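Local coordinates for abhydrolase domain-containing protein (Exiguobacterium antarcticum, PDB 5H3H) that probably hydrolyses carboxylic esters, and may also carry out perhydrolysis, as an esterase of the alpha/beta hydrolase fold, at residues Q221-E226 against S246-F251; V230-E233 against R239-V242; T3-V8 against I82-L87; D55-G60 against A75-E80. All coordinates share one frame; numbering follows the deposited sequence.

Contact 1: residues Q221-E226 against S246-F251; sequences QVCPFE and SGHGMF. With F50 (ethaneperoxoic acid), chain D.
His248 swings its imidazole away from its own backbone N (chi1 -169°) and lays it against Val222, whose CG1 takes the same setting (chi1 175°) and reaches over the same ring. The histidine fits the Ser-His-Asp triad of the alpha/beta hydrolase fold, with Ser96 and Asp220 as the probable other members; ND1 is hydrogen-bonded to Asp220, whose other carboxylate oxygen receives the backbone N-H groups of Val222 and Cys223. Val222 CB sits above the middle of the ring in a CH-pi contact, 3.7 Å from the His248 centroid, while Val222 CG1 comes within 3.6 Å of His248 NE2. Cys223 SG approaches obliquely, 3.9 Å from His248 CE1. One water joins the two backbones, accepting from Gln221 N and from His248 N. The ring is thus packed on one face and gripped at both nitrogens. Replacing His248 by an alanine would remove the imidazole and is likely to leave the carboxylate of Asp220 without its partner, with a gap beside Val222. In the pocket, ethaneperoxoic acid lies at the ring's edge: His248 NE2 donates to its OXT at 2.8 Å, in the ring plane and nearly straight at 175°.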
loop_
_atom_site.group_PDB
_atom_site.type_symbol
_atom_site.label_atom_id
_atom_site.label_comp_id
_atom_site.label_asym_id
_atom_site.label_seq_id
_atom_site.Cartn_x
_atom_site.Cartn_y
_atom_site.Cartn_z
ATOM N N GLN B 221 -21.681 -2.537 -23.824
ATOM C CA GLN B 221 -22.066 -3.928 -23.856
ATOM C C GLN B 221 -20.937 -4.797 -23.321
ATOM O O GLN B 221 -21.105 -5.978 -23.086
ATOM C CB GLN B 221 -22.435 -4.336 -25.294
ATOM C CG GLN B 221 -23.451 -3.393 -25.930
ATOM C CD GLN B 221 -24.025 -3.870 -27.259
ATOM O OE1 GLN B 221 -23.552 -4.820 -27.856
ATOM N NE2 GLN B 221 -25.052 -3.200 -27.721
ATOM N N VAL B 222 -19.754 -4.216 -23.172
ATOM C CA VAL B 222 -18.578 -4.959 -22.750
ATOM C C VAL B 222 -18.447 -4.999 -21.200
ATOM O O VAL B 222 -18.324 -6.084 -20.613
ATOM C CB VAL B 222 -17.333 -4.315 -23.389
ATOM C CG1 VAL B 222 -16.078 -4.989 -22.880
ATOM C CG2 VAL B 222 -17.406 -4.435 -24.918
ATOM N N CYS B 223 -18.389 -3.790 -20.611
ATOM C CA CYS B 223 -18.497 -3.518 -19.210
ATOM C C CYS B 223 -19.811 -2.764 -18.976
ATOM O O CYS B 223 -19.934 -1.573 -19.218
ATOM C CB CYS B 223 -17.336 -2.655 -18.721
ATOM S SG CYS B 223 -15.769 -3.498 -18.821
ATOM N N PRO B 224 -20.806 -3.458 -18.462
ATOM C CA PRO B 224 -22.081 -2.812 -18.339
ATOM C C PRO B 224 -22.071 -1.622 -17.359
ATOM O O PRO B 224 -21.329 -1.582 -16.305
ATOM C CB PRO B 224 -23.030 -3.929 -17.849
ATOM C CG PRO B 224 -22.238 -5.155 -17.710
ATOM C CD PRO B 224 -20.806 -4.885 -18.089
ATOM N N PHE B 225 -22.892 -0.660 -17.693
ATOM C CA PHE B 225 -22.983 0.537 -16.880
ATOM C C PHE B 225 -23.163 0.281 -15.380
ATOM O O PHE B 225 -22.652 1.094 -14.555
ATOM C CB PHE B 225 -24.077 1.429 -17.386
ATOM C CG PHE B 225 -24.129 2.732 -16.671
ATOM C CD1 PHE B 225 -23.223 3.741 -16.985
ATOM C CD2 PHE B 225 -25.070 2.960 -15.659
ATOM C CE1 PHE B 225 -23.257 4.959 -16.300
ATOM C CE2 PHE B 225 -25.121 4.196 -14.986
ATOM C CZ PHE B 225 -24.191 5.171 -15.285
ATOM N N GLU B 226 -23.858 -0.826 -15.025
ATOM C CA GLU B 226 -23.992 -1.242 -13.631
ATOM C C GLU B 226 -22.632 -1.334 -12.876
ATOM O O GLU B 226 -22.566 -1.019 -11.661
ATOM C CB GLU B 226 -24.784 -2.537 -13.488
ATOM C CG GLU B 226 -26.268 -2.384 -13.816
ATOM C CD GLU B 226 -26.648 -2.756 -15.240
ATOM O OE1 GLU B 226 -25.802 -2.679 -16.170
ATOM O OE2 GLU B 226 -27.823 -3.145 -15.423
ATOM N N SER B 246 -22.542 6.826 -25.565
ATOM C CA SER B 246 -21.375 5.990 -25.782
ATOM C C SER B 246 -21.568 4.585 -25.322
ATOM O O SER B 246 -22.215 4.333 -24.315
ATOM C CB SER B 246 -20.153 6.544 -25.018
ATOM O OG SER B 246 -19.865 7.841 -25.474
ATOM N N GLY B 247 -20.940 3.688 -26.052
ATOM C CA GLY B 247 -20.726 2.351 -25.628
ATOM C C GLY B 247 -19.427 2.304 -24.828
ATOM O O GLY B 247 -19.025 3.260 -24.115
ATOM N N HIS B 248 -18.758 1.196 -24.990
ATOM C CA HIS B 248 -17.500 0.948 -24.297
ATOM C C HIS B 248 -16.469 1.968 -24.761
ATOM O O HIS B 248 -15.920 2.704 -23.951
ATOM C CB HIS B 248 -17.071 -0.444 -24.604
ATOM C CG HIS B 248 -15.946 -0.941 -23.763
ATOM N ND1 HIS B 248 -15.917 -0.764 -22.402
ATOM C CD2 HIS B 248 -14.860 -1.685 -24.074
ATOM C CE1 HIS B 248 -14.850 -1.362 -21.907
ATOM N NE2 HIS B 248 -14.207 -1.967 -22.890
ATOM N N GLY B 249 -16.359 2.124 -26.059
ATOM C CA GLY B 249 -15.355 2.995 -26.638
ATOM C C GLY B 249 -15.713 4.440 -26.624
ATOM O O GLY B 249 -15.782 5.050 -27.677
ATOM N N MET B 250 -15.905 5.038 -25.432
ATOM C CA MET B 250 -16.258 6.457 -25.407
ATOM C C MET B 250 -15.237 7.370 -26.025
ATOM O O MET B 250 -15.548 8.489 -26.443
ATOM C CB MET B 250 -16.628 6.959 -24.038
ATOM C CG MET B 250 -15.713 6.680 -22.884
ATOM S SD MET B 250 -16.686 6.469 -21.331
ATOM C CE MET B 250 -15.620 5.147 -20.823
ATOM N N PHE B 251 -13.990 6.913 -26.027
ATOM C CA PHE B 251 -12.889 7.740 -26.531
ATOM C C PHE B 251 -13.028 8.061 -28.025
ATOM O O PHE B 251 -12.386 9.002 -28.499
ATOM C CB PHE B 251 -11.565 7.104 -26.171
ATOM C CG PHE B 251 -11.387 5.740 -26.739
ATOM C CD1 PHE B 251 -10.884 5.572 -28.016
ATOM C CD2 PHE B 251 -11.676 4.624 -25.969
ATOM C CE1 PHE B 251 -10.720 4.290 -28.580
ATOM C CE2 PHE B 251 -11.528 3.359 -26.519
ATOM C CZ PHE B 251 -11.015 3.196 -27.798
HETATM C C F50 D . -11.523 -4.641 -21.757
HETATM O OX1 F50 D . -11.158 -3.032 -23.715
HETATM O O F50 D . -10.435 -4.464 -21.250
HETATM O OXT F50 D . -11.993 -3.627 -22.716
HETATM C CH3 F50 D . -12.346 -5.847 -21.400
HETATM O O HOH W 1 -20.435 -1.027 -26.223
#

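Contact 2: residues V230-E233 against R239-V242; sequences VMHE and RLEV
One face of the His232 imidazole is taken by Leu240, whose CB stands almost exactly over the ring centre; the backbone carbonyl carbon of Arg239 approaches the same ring obliquely. The contact is a CH-pi one, with Leu240 CB 3.7 Å from the His232 centroid and only 7° off the ring normal. Leu240 CB is nearly equidistant from all five ring atoms, the shortest separation being 3.8 Å to His232 CD2. The two side chains cross at about a right angle, so the methylene meets the flat of the ring, while Leu240 CD2 lies farther out, 4.2 Å from His232 ND1. His232 has CG anti to the backbone N (chi1 -170°), a setting that carries the imidazole off the helix and across to the strand. The ring also comes obliquely near the peptide link between Arg239 and Leu240: His232 CD2 is 3.9 Å from Arg239 C. A serine in place of His232 would probably uncover Leu240 CB and open a gap between helix and strand at this partly exposed margin.

Leu240 also packs on Ile214, and the strand is hydrogen-bonded through Arg239 and Glu241 to strand 211-217. Met231, one residue before His232, reaches Ile214 as well, so the helix touches both strands. Helix 225-234 therefore lies against the last, outermost strand 239-243, as the connecting helix of the beta-alpha-beta unit that leads from strand 211-217 to this edge strand of the alpha/beta hydrolase sheet.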
loop_
_atom_site.group_PDB
_atom_site.type_symbol
_atom_site.label_atom_id
_atom_site.label_comp_id
_atom_site.label_asym_id
_atom_site.label_seq_id
_atom_site.Cartn_x
_atom_site.Cartn_y
_atom_site.Cartn_z
ATOM N N VAL B 230 -21.613 0.502 -9.170
ATOM C CA VAL B 230 -20.990 -0.201 -8.069
ATOM C C VAL B 230 -19.713 0.524 -7.622
ATOM O O VAL B 230 -19.487 0.749 -6.415
ATOM C CB VAL B 230 -20.761 -1.662 -8.401
ATOM C CG1 VAL B 230 -19.844 -2.343 -7.379
ATOM C CG2 VAL B 230 -22.108 -2.376 -8.427
ATOM N N MET B 231 -18.933 0.963 -8.591
ATOM C CA MET B 231 -17.702 1.664 -8.281
ATOM C C MET B 231 -17.949 2.962 -7.563
ATOM O O MET B 231 -17.226 3.264 -6.631
ATOM C CB MET B 231 -16.892 1.927 -9.532
ATOM C CG MET B 231 -16.179 0.708 -10.038
ATOM S SD MET B 231 -15.155 1.055 -11.520
ATOM C CE MET B 231 -16.376 1.208 -12.829
ATOM N N HIS B 232 -18.953 3.721 -8.026
ATOM C CA HIS B 232 -19.329 5.029 -7.474
ATOM C C HIS B 232 -19.828 4.899 -6.010
ATOM O O HIS B 232 -19.628 5.812 -5.196
ATOM C CB HIS B 232 -20.401 5.690 -8.383
ATOM C CG HIS B 232 -20.706 7.135 -8.079
ATOM N ND1 HIS B 232 -21.990 7.629 -8.010
ATOM C CD2 HIS B 232 -19.897 8.205 -7.907
ATOM C CE1 HIS B 232 -21.958 8.925 -7.760
ATOM N NE2 HIS B 232 -20.697 9.294 -7.681
ATOM N N GLU B 233 -20.490 3.794 -5.696
ATOM C CA GLU B 233 -20.997 3.599 -4.358
ATOM C C GLU B 233 -19.861 3.294 -3.386
ATOM O O GLU B 233 -19.897 3.769 -2.249
ATOM C CB GLU B 233 -22.074 2.500 -4.292
ATOM C CG GLU B 233 -23.465 3.059 -4.533
ATOM C CD GLU B 233 -24.555 2.155 -4.017
ATOM O OE1 GLU B 233 -25.420 2.618 -3.224
ATOM O OE2 GLU B 233 -24.535 0.974 -4.417
ATOM N N ARG B 239 -16.477 10.861 -8.231
ATOM C CA ARG B 239 -17.494 11.488 -9.098
ATOM C C ARG B 239 -17.833 10.561 -10.252
ATOM O O ARG B 239 -17.007 9.765 -10.665
ATOM C CB ARG B 239 -16.991 12.793 -9.682
ATOM C CG ARG B 239 -16.500 13.784 -8.626
ATOM C CD ARG B 239 -16.170 15.160 -9.202
ATOM N NE ARG B 239 -16.379 16.216 -8.198
ATOM C CZ ARG B 239 -15.520 16.565 -7.231
ATOM N NH1 ARG B 239 -14.338 15.957 -7.111
ATOM N NH2 ARG B 239 -15.846 17.540 -6.369
ATOM N N LEU B 240 -19.030 10.684 -10.796
ATOM C CA LEU B 240 -19.440 9.851 -11.939
ATOM C C LEU B 240 -19.886 10.737 -13.079
ATOM O O LEU B 240 -20.815 11.519 -12.903
ATOM C CB LEU B 240 -20.607 8.968 -11.530
ATOM C CG LEU B 240 -21.349 8.237 -12.656
ATOM C CD1 LEU B 240 -20.365 7.304 -13.371
ATOM C CD2 LEU B 240 -22.562 7.481 -12.123
ATOM N N GLU B 241 -19.243 10.617 -14.249
ATOM C CA GLU B 241 -19.737 11.256 -15.471
ATOM C C GLU B 241 -20.233 10.212 -16.480
ATOM O O GLU B 241 -19.454 9.436 -17.006
ATOM C CB GLU B 241 -18.678 12.145 -16.132
ATOM C CG GLU B 241 -18.762 13.637 -15.737
ATOM C CD GLU B 241 -19.910 14.472 -16.358
ATOM O OE1 GLU B 241 -20.271 14.315 -17.552
ATOM O OE2 GLU B 241 -20.436 15.343 -15.641
ATOM N N VAL B 242 -21.521 10.268 -16.792
ATOM C CA VAL B 242 -22.200 9.297 -17.621
ATOM C C VAL B 242 -22.066 9.801 -19.055
ATOM O O VAL B 242 -22.405 10.934 -19.370
ATOM C CB VAL B 242 -23.696 9.198 -17.227
ATOM C CG1 VAL B 242 -24.445 8.146 -18.051
ATOM C CG2 VAL B 242 -23.845 8.882 -15.728
#

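Contact 3: residues T3-V8 against I82-L87; sequences TFIQAV and IQQLKL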
loop_
_atom_site.group_PDB
_atom_site.type_symbol
_atom_site.label_atom_id
_atom_site.label_comp_id
_atom_site.label_asym_id
_atom_site.label_seq_id
_atom_site.Cartn_x
_atom_site.Cartn_y
_atom_site.Cartn_z
ATOM N N THR B 3 11.844 4.478 -24.486
ATOM C CA THR B 3 11.739 3.016 -24.575
ATOM C C THR B 3 11.219 2.258 -23.313
ATOM O O THR B 3 10.036 2.406 -22.934
ATOM C CB THR B 3 13.093 2.425 -25.077
ATOM O OG1 THR B 3 14.189 3.078 -24.419
ATOM C CG2 THR B 3 13.246 2.534 -26.610
ATOM N N PHE B 4 12.085 1.452 -22.683
ATOM C CA PHE B 4 11.664 0.219 -21.995
ATOM C C PHE B 4 11.972 0.202 -20.504
ATOM O O PHE B 4 13.028 0.692 -20.060
ATOM C CB PHE B 4 12.314 -1.017 -22.646
ATOM C CG PHE B 4 11.712 -1.391 -23.989
ATOM C CD1 PHE B 4 10.628 -2.254 -24.070
ATOM C CD2 PHE B 4 12.233 -0.880 -25.179
ATOM C CE1 PHE B 4 10.087 -2.588 -25.277
ATOM C CE2 PHE B 4 11.685 -1.221 -26.414
ATOM C CZ PHE B 4 10.613 -2.077 -26.453
ATOM N N ILE B 5 11.050 -0.376 -19.738
ATOM C CA ILE B 5 11.164 -0.446 -18.313
ATOM C C ILE B 5 11.332 -1.899 -17.959
ATOM O O ILE B 5 10.677 -2.732 -18.548
ATOM C CB ILE B 5 9.905 0.139 -17.628
ATOM C CG1 ILE B 5 10.051 1.647 -17.485
ATOM C CG2 ILE B 5 9.691 -0.462 -16.234
ATOM C CD1 ILE B 5 10.303 2.392 -18.779
ATOM N N GLN B 6 12.176 -2.202 -16.971
ATOM C CA GLN B 6 12.325 -3.581 -16.513
ATOM C C GLN B 6 11.298 -3.947 -15.426
ATOM O O GLN B 6 11.294 -3.323 -14.381
ATOM C CB GLN B 6 13.723 -3.817 -15.963
ATOM C CG GLN B 6 14.014 -5.298 -15.917
ATOM C CD GLN B 6 15.290 -5.625 -15.205
ATOM O OE1 GLN B 6 15.337 -5.607 -13.973
ATOM N NE2 GLN B 6 16.318 -5.955 -15.964
ATOM N N ALA B 7 10.480 -4.971 -15.675
ATOM C CA ALA B 7 9.582 -5.544 -14.641
ATOM C C ALA B 7 10.373 -6.346 -13.617
ATOM O O ALA B 7 11.591 -6.581 -13.777
ATOM C CB ALA B 7 8.537 -6.440 -15.291
ATOM N N VAL B 8 9.701 -6.806 -12.577
ATOM C CA VAL B 8 10.419 -7.572 -11.519
ATOM C C VAL B 8 11.033 -8.838 -12.061
ATOM O O VAL B 8 12.199 -9.155 -11.744
ATOM C CB VAL B 8 9.507 -7.823 -10.304
ATOM C CG1 VAL B 8 10.083 -8.818 -9.292
ATOM C CG2 VAL B 8 9.215 -6.449 -9.651
ATOM N N ILE B 82 6.366 3.737 -12.867
ATOM C CA ILE B 82 6.309 4.968 -12.063
ATOM C C ILE B 82 7.633 5.145 -11.266
ATOM O O ILE B 82 8.209 6.229 -11.308
ATOM C CB ILE B 82 5.043 4.936 -11.175
ATOM C CG1 ILE B 82 3.830 5.331 -12.049
ATOM C CG2 ILE B 82 5.118 5.852 -9.960
ATOM C CD1 ILE B 82 2.486 5.047 -11.423
ATOM N N GLN B 83 8.096 4.073 -10.601
ATOM C CA GLN B 83 9.337 4.116 -9.776
ATOM C C GLN B 83 10.558 4.395 -10.625
ATOM O O GLN B 83 11.312 5.326 -10.319
ATOM C CB GLN B 83 9.539 2.817 -8.976
ATOM C CG GLN B 83 8.713 2.778 -7.711
ATOM C CD GLN B 83 9.139 1.690 -6.741
ATOM O OE1 GLN B 83 9.896 0.771 -7.085
ATOM N NE2 GLN B 83 8.643 1.791 -5.509
ATOM N N GLN B 84 10.742 3.656 -11.719
ATOM C CA GLN B 84 11.911 3.895 -12.650
ATOM C C GLN B 84 11.874 5.189 -13.450
ATOM O O GLN B 84 12.919 5.733 -13.797
ATOM C CB GLN B 84 12.096 2.731 -13.619
ATOM C CG GLN B 84 12.424 1.481 -12.850
ATOM C CD GLN B 84 12.456 0.230 -13.679
ATOM O OE1 GLN B 84 12.009 -0.810 -13.199
ATOM N NE2 GLN B 84 13.024 0.300 -14.888
ATOM N N LEU B 85 10.692 5.710 -13.784
ATOM C CA LEU B 85 10.632 7.031 -14.422
ATOM C C LEU B 85 10.523 8.140 -13.347
ATOM O O LEU B 85 10.487 9.320 -13.693
ATOM C CB LEU B 85 9.440 7.139 -15.374
ATOM C CG LEU B 85 9.437 6.253 -16.632
ATOM C CD1 LEU B 85 8.129 6.517 -17.374
ATOM C CD2 LEU B 85 10.627 6.543 -17.543
ATOM N N LYS B 86 10.441 7.763 -12.071
ATOM C CA LYS B 86 10.517 8.711 -10.932
ATOM C C LYS B 86 9.425 9.780 -11.021
ATOM O O LYS B 86 9.683 10.977 -10.955
ATOM C CB LYS B 86 11.932 9.321 -10.838
ATOM C CG LYS B 86 13.008 8.319 -10.390
ATOM C CD LYS B 86 13.188 8.325 -8.867
ATOM C CE LYS B 86 13.766 7.026 -8.332
ATOM N NZ LYS B 86 12.709 5.973 -8.170
ATOM N N LEU B 87 8.191 9.297 -11.230
ATOM C CA LEU B 87 7.056 10.145 -11.389
ATOM C C LEU B 87 6.409 10.339 -10.030
ATOM O O LEU B 87 6.330 9.416 -9.231
ATOM C CB LEU B 87 6.035 9.475 -12.333
ATOM C CG LEU B 87 6.435 9.119 -13.757
ATOM C CD1 LEU B 87 5.199 8.501 -14.453
ATOM C CD2 LEU B 87 6.922 10.367 -14.473
#
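The short strand 4-6 passes the C-terminal turn of helix 71-85 with Ile5 and Gln84 as the nearest pair of backbones, their CA atoms 7.2 Å apart. Gln84 reaches across this gap: its chain is extended beyond CG (chi2 173°), bringing the terminal amide to the strand beside Ile5 and Gln6. There Ile5 and Gln84 run alongside one another, pointing opposite ways, and Ile5 CG2 lies 3.8 Å from Gln84 CD, the methyl of the beta branch lying against the carboxamide. The amide end also comes close to the backbone of Gln6.

The other branch of Ile5 serves a different neighbour. With CG1 anti to the carbonyl carbon, its CD1 meets the side chain of Leu85, 4.3 Å from Leu85 CD2, in a loose apolar contact. Ile5 also packs on Val15 and Leu85 on Asp17, both of strand 12-18.

Beyond Leu85 the chain leaves the helix at Lys86, whose positive phi and bonds back into the last turn form a Schellman motif. Leu87 N closes it by bonding to Ile82 O at 3.1 Å, and Lys86 NZ folds back to Gln83 O at 2.6 Å, above the carbonyl plane. The contact thus joins the outermost N-terminal strand of the mixed alpha/beta hydrolase sheet, antiparallel to strand 12-18, to the capped end of a flanking helix.

Contact 4: residues D55-G60 against A75-E80; sequences DYRGYG and ASDINE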
loop_
_atom_site.group_PDB
_atom_site.type_symbol
_atom_site.label_atom_id
_atom_site.label_comp_id
_atom_site.label_asym_id
_atom_site.label_seq_id
_atom_site.Cartn_x
_atom_site.Cartn_y
_atom_site.Cartn_z
ATOM N N ASP B 55 2.443 0.207 -22.612
ATOM C CA ASP B 55 1.962 -1.032 -23.302
ATOM C C ASP B 55 2.218 -2.109 -22.315
ATOM O O ASP B 55 3.388 -2.278 -21.952
ATOM C CB ASP B 55 2.747 -1.344 -24.585
ATOM C CG ASP B 55 2.463 -0.388 -25.751
ATOM O OD1 ASP B 55 1.509 0.431 -25.705
ATOM O OD2 ASP B 55 3.188 -0.484 -26.754
ATOM N N TYR B 56 1.208 -2.840 -21.855
ATOM C CA TYR B 56 1.457 -3.912 -20.918
ATOM C C TYR B 56 2.298 -4.967 -21.589
ATOM O O TYR B 56 2.333 -5.082 -22.848
ATOM C CB TYR B 56 0.206 -4.614 -20.381
ATOM C CG TYR B 56 -0.877 -3.732 -19.939
ATOM C CD1 TYR B 56 -0.717 -2.850 -18.883
ATOM C CD2 TYR B 56 -2.127 -3.846 -20.515
ATOM C CE1 TYR B 56 -1.772 -2.014 -18.481
ATOM C CE2 TYR B 56 -3.166 -3.051 -20.122
ATOM C CZ TYR B 56 -2.996 -2.117 -19.125
ATOM O OH TYR B 56 -4.103 -1.364 -18.835
ATOM N N ARG B 57 2.909 -5.789 -20.749
ATOM C CA ARG B 57 3.455 -7.029 -21.245
ATOM C C ARG B 57 2.390 -7.726 -22.107
ATOM O O ARG B 57 1.230 -7.780 -21.750
ATOM C CB ARG B 57 3.914 -7.987 -20.169
ATOM C CG ARG B 57 2.937 -8.398 -19.125
ATOM C CD ARG B 57 3.605 -9.431 -18.221
ATOM N NE ARG B 57 4.470 -8.850 -17.201
ATOM C CZ ARG B 57 5.319 -9.552 -16.442
ATOM N NH1 ARG B 57 6.047 -8.919 -15.498
ATOM N NH2 ARG B 57 5.476 -10.865 -16.619
ATOM N N GLY B 58 2.847 -8.256 -23.215
ATOM C CA GLY B 58 1.969 -8.979 -24.132
ATOM C C GLY B 58 1.392 -8.102 -25.252
ATOM O O GLY B 58 0.770 -8.655 -26.152
ATOM N N TYR B 59 1.527 -6.758 -25.169
ATOM C CA TYR B 59 0.808 -5.855 -26.071
ATOM C C TYR B 59 1.745 -4.901 -26.684
ATOM O O TYR B 59 2.840 -4.688 -26.142
ATOM C CB TYR B 59 -0.278 -5.090 -25.338
ATOM C CG TYR B 59 -1.274 -6.058 -24.754
ATOM C CD1 TYR B 59 -1.022 -6.675 -23.544
ATOM C CD2 TYR B 59 -2.404 -6.431 -25.448
ATOM C CE1 TYR B 59 -1.872 -7.624 -23.019
ATOM C CE2 TYR B 59 -3.280 -7.359 -24.919
ATOM C CZ TYR B 59 -3.038 -7.950 -23.740
ATOM O OH TYR B 59 -3.939 -8.848 -23.252
ATOM N N GLY B 60 1.344 -4.344 -27.849
ATOM C CA GLY B 60 2.053 -3.198 -28.393
ATOM C C GLY B 60 3.510 -3.581 -28.622
ATOM O O GLY B 60 3.772 -4.622 -29.160
ATOM N N ALA B 75 0.023 -4.886 -12.070
ATOM C CA ALA B 75 0.109 -3.763 -11.158
ATOM C C ALA B 75 1.562 -3.553 -10.714
ATOM O O ALA B 75 2.016 -2.398 -10.622
ATOM C CB ALA B 75 -0.785 -3.969 -9.960
ATOM N N SER B 76 2.288 -4.657 -10.507
ATOM C CA SER B 76 3.754 -4.577 -10.225
ATOM C C SER B 76 4.494 -3.908 -11.368
ATOM O O SER B 76 5.397 -3.093 -11.123
ATOM C CB SER B 76 4.361 -5.940 -9.921
ATOM O OG SER B 76 5.737 -5.775 -9.661
ATOM N N ASP B 77 4.087 -4.210 -12.620
ATOM C CA ASP B 77 4.728 -3.565 -13.790
ATOM C C ASP B 77 4.450 -2.105 -13.775
ATOM O O ASP B 77 5.311 -1.309 -14.062
ATOM C CB ASP B 77 4.323 -4.129 -15.166
ATOM C CG ASP B 77 4.710 -5.624 -15.371
ATOM O OD1 ASP B 77 5.583 -6.157 -14.661
ATOM O OD2 ASP B 77 4.115 -6.298 -16.256
ATOM N N ILE B 78 3.228 -1.718 -13.421
ATOM C CA ILE B 78 2.945 -0.278 -13.339
ATOM C C ILE B 78 3.821 0.393 -12.244
ATOM O O ILE B 78 4.303 1.480 -12.474
ATOM C CB ILE B 78 1.476 0.027 -13.098
ATOM C CG1 ILE B 78 0.638 -0.598 -14.257
ATOM C CG2 ILE B 78 1.241 1.527 -12.954
ATOM C CD1 ILE B 78 1.179 -0.398 -15.653
ATOM N N ASN B 79 4.010 -0.289 -11.131
ATOM C CA ASN B 79 4.879 0.219 -10.054
ATOM C C ASN B 79 6.249 0.461 -10.580
ATOM O O ASN B 79 6.796 1.530 -10.378
ATOM C CB ASN B 79 4.925 -0.714 -8.853
ATOM C CG ASN B 79 5.823 -0.180 -7.723
ATOM O OD1 ASN B 79 5.552 0.879 -7.113
ATOM N ND2 ASN B 79 6.911 -0.889 -7.468
ATOM N N GLU B 80 6.776 -0.485 -11.353
ATOM C CA GLU B 80 8.043 -0.267 -12.007
ATOM C C GLU B 80 8.078 0.935 -12.950
ATOM O O GLU B 80 9.015 1.699 -12.928
ATOM C CB GLU B 80 8.561 -1.554 -12.686
ATOM C CG GLU B 80 8.745 -2.678 -11.690
ATOM C CD GLU B 80 9.723 -2.298 -10.583
ATOM O OE1 GLU B 80 10.773 -1.661 -10.931
ATOM O OE2 GLU B 80 9.427 -2.655 -9.412
HETATM O O HOH W 2 2.432 -4.988 -17.817
#
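Arg57 grips Asp77 side-on in a buried salt bridge, one nitrogen to each carboxylate oxygen. Arg57 NE donates to Asp77 OD2 at 2.7 Å, and Arg57 NH1 to Asp77 OD1 at 2.9 Å with an N-H...O angle of 165°. Both oxygens use their syn lone pairs, and the guanidinium and carboxylate planes are only 6° apart, so the paired bonds hold the two groups flat against rotation. A bend at chi3 (81°) turns the arginine's end toward the helix. Asp77 OD2 takes a further bond from a water at 2.6 Å, which in turn accepts from Arg57 N, linking the aspartate to the loop backbone as well. The remaining nitrogen, NH2, pairs with Asp9 and Thr67 O, so two carboxylates probably offset the charge of this buried guanidinium.

Outward from the bridge, the Tyr56 ring turns its edge to Ile78, with CE1 of Tyr56 4.4 Å from CD1 of Ile78, and its hydroxyl is hydrogen-bonded to His28 O. From Tyr56 to Tyr59 the loop makes a type II turn, with Gly58 at positive phi. In this alpha/beta hydrolase fold, the pairing ties the loop following strand 50-54 to helix 71-85, the next helix in the chain.

Contacts 1 and 2 share helix 225-234 and touch directly, Phe225 CZ lying 3.8 Å from Val242 CG2; the loop carrying Val222 runs straight into the helix that packs on the edge strand. Contacts 3 and 4 form a second pair about 10 Å apart between centres, both using helix 71-85; Ala7 CB is 3.5 Å from Arg57 NH1, which sets the N-terminal segment against the salt bridge. The pairs lie far apart, contact 1 about 31 Å from contact 3 between centres. Contact 1 holds His248, which hydrogen-bonds ethaneperoxoic acid, while contact 4 approaches from across the chain's centre, its Tyr56 side chain about 7 Å from the same ligand.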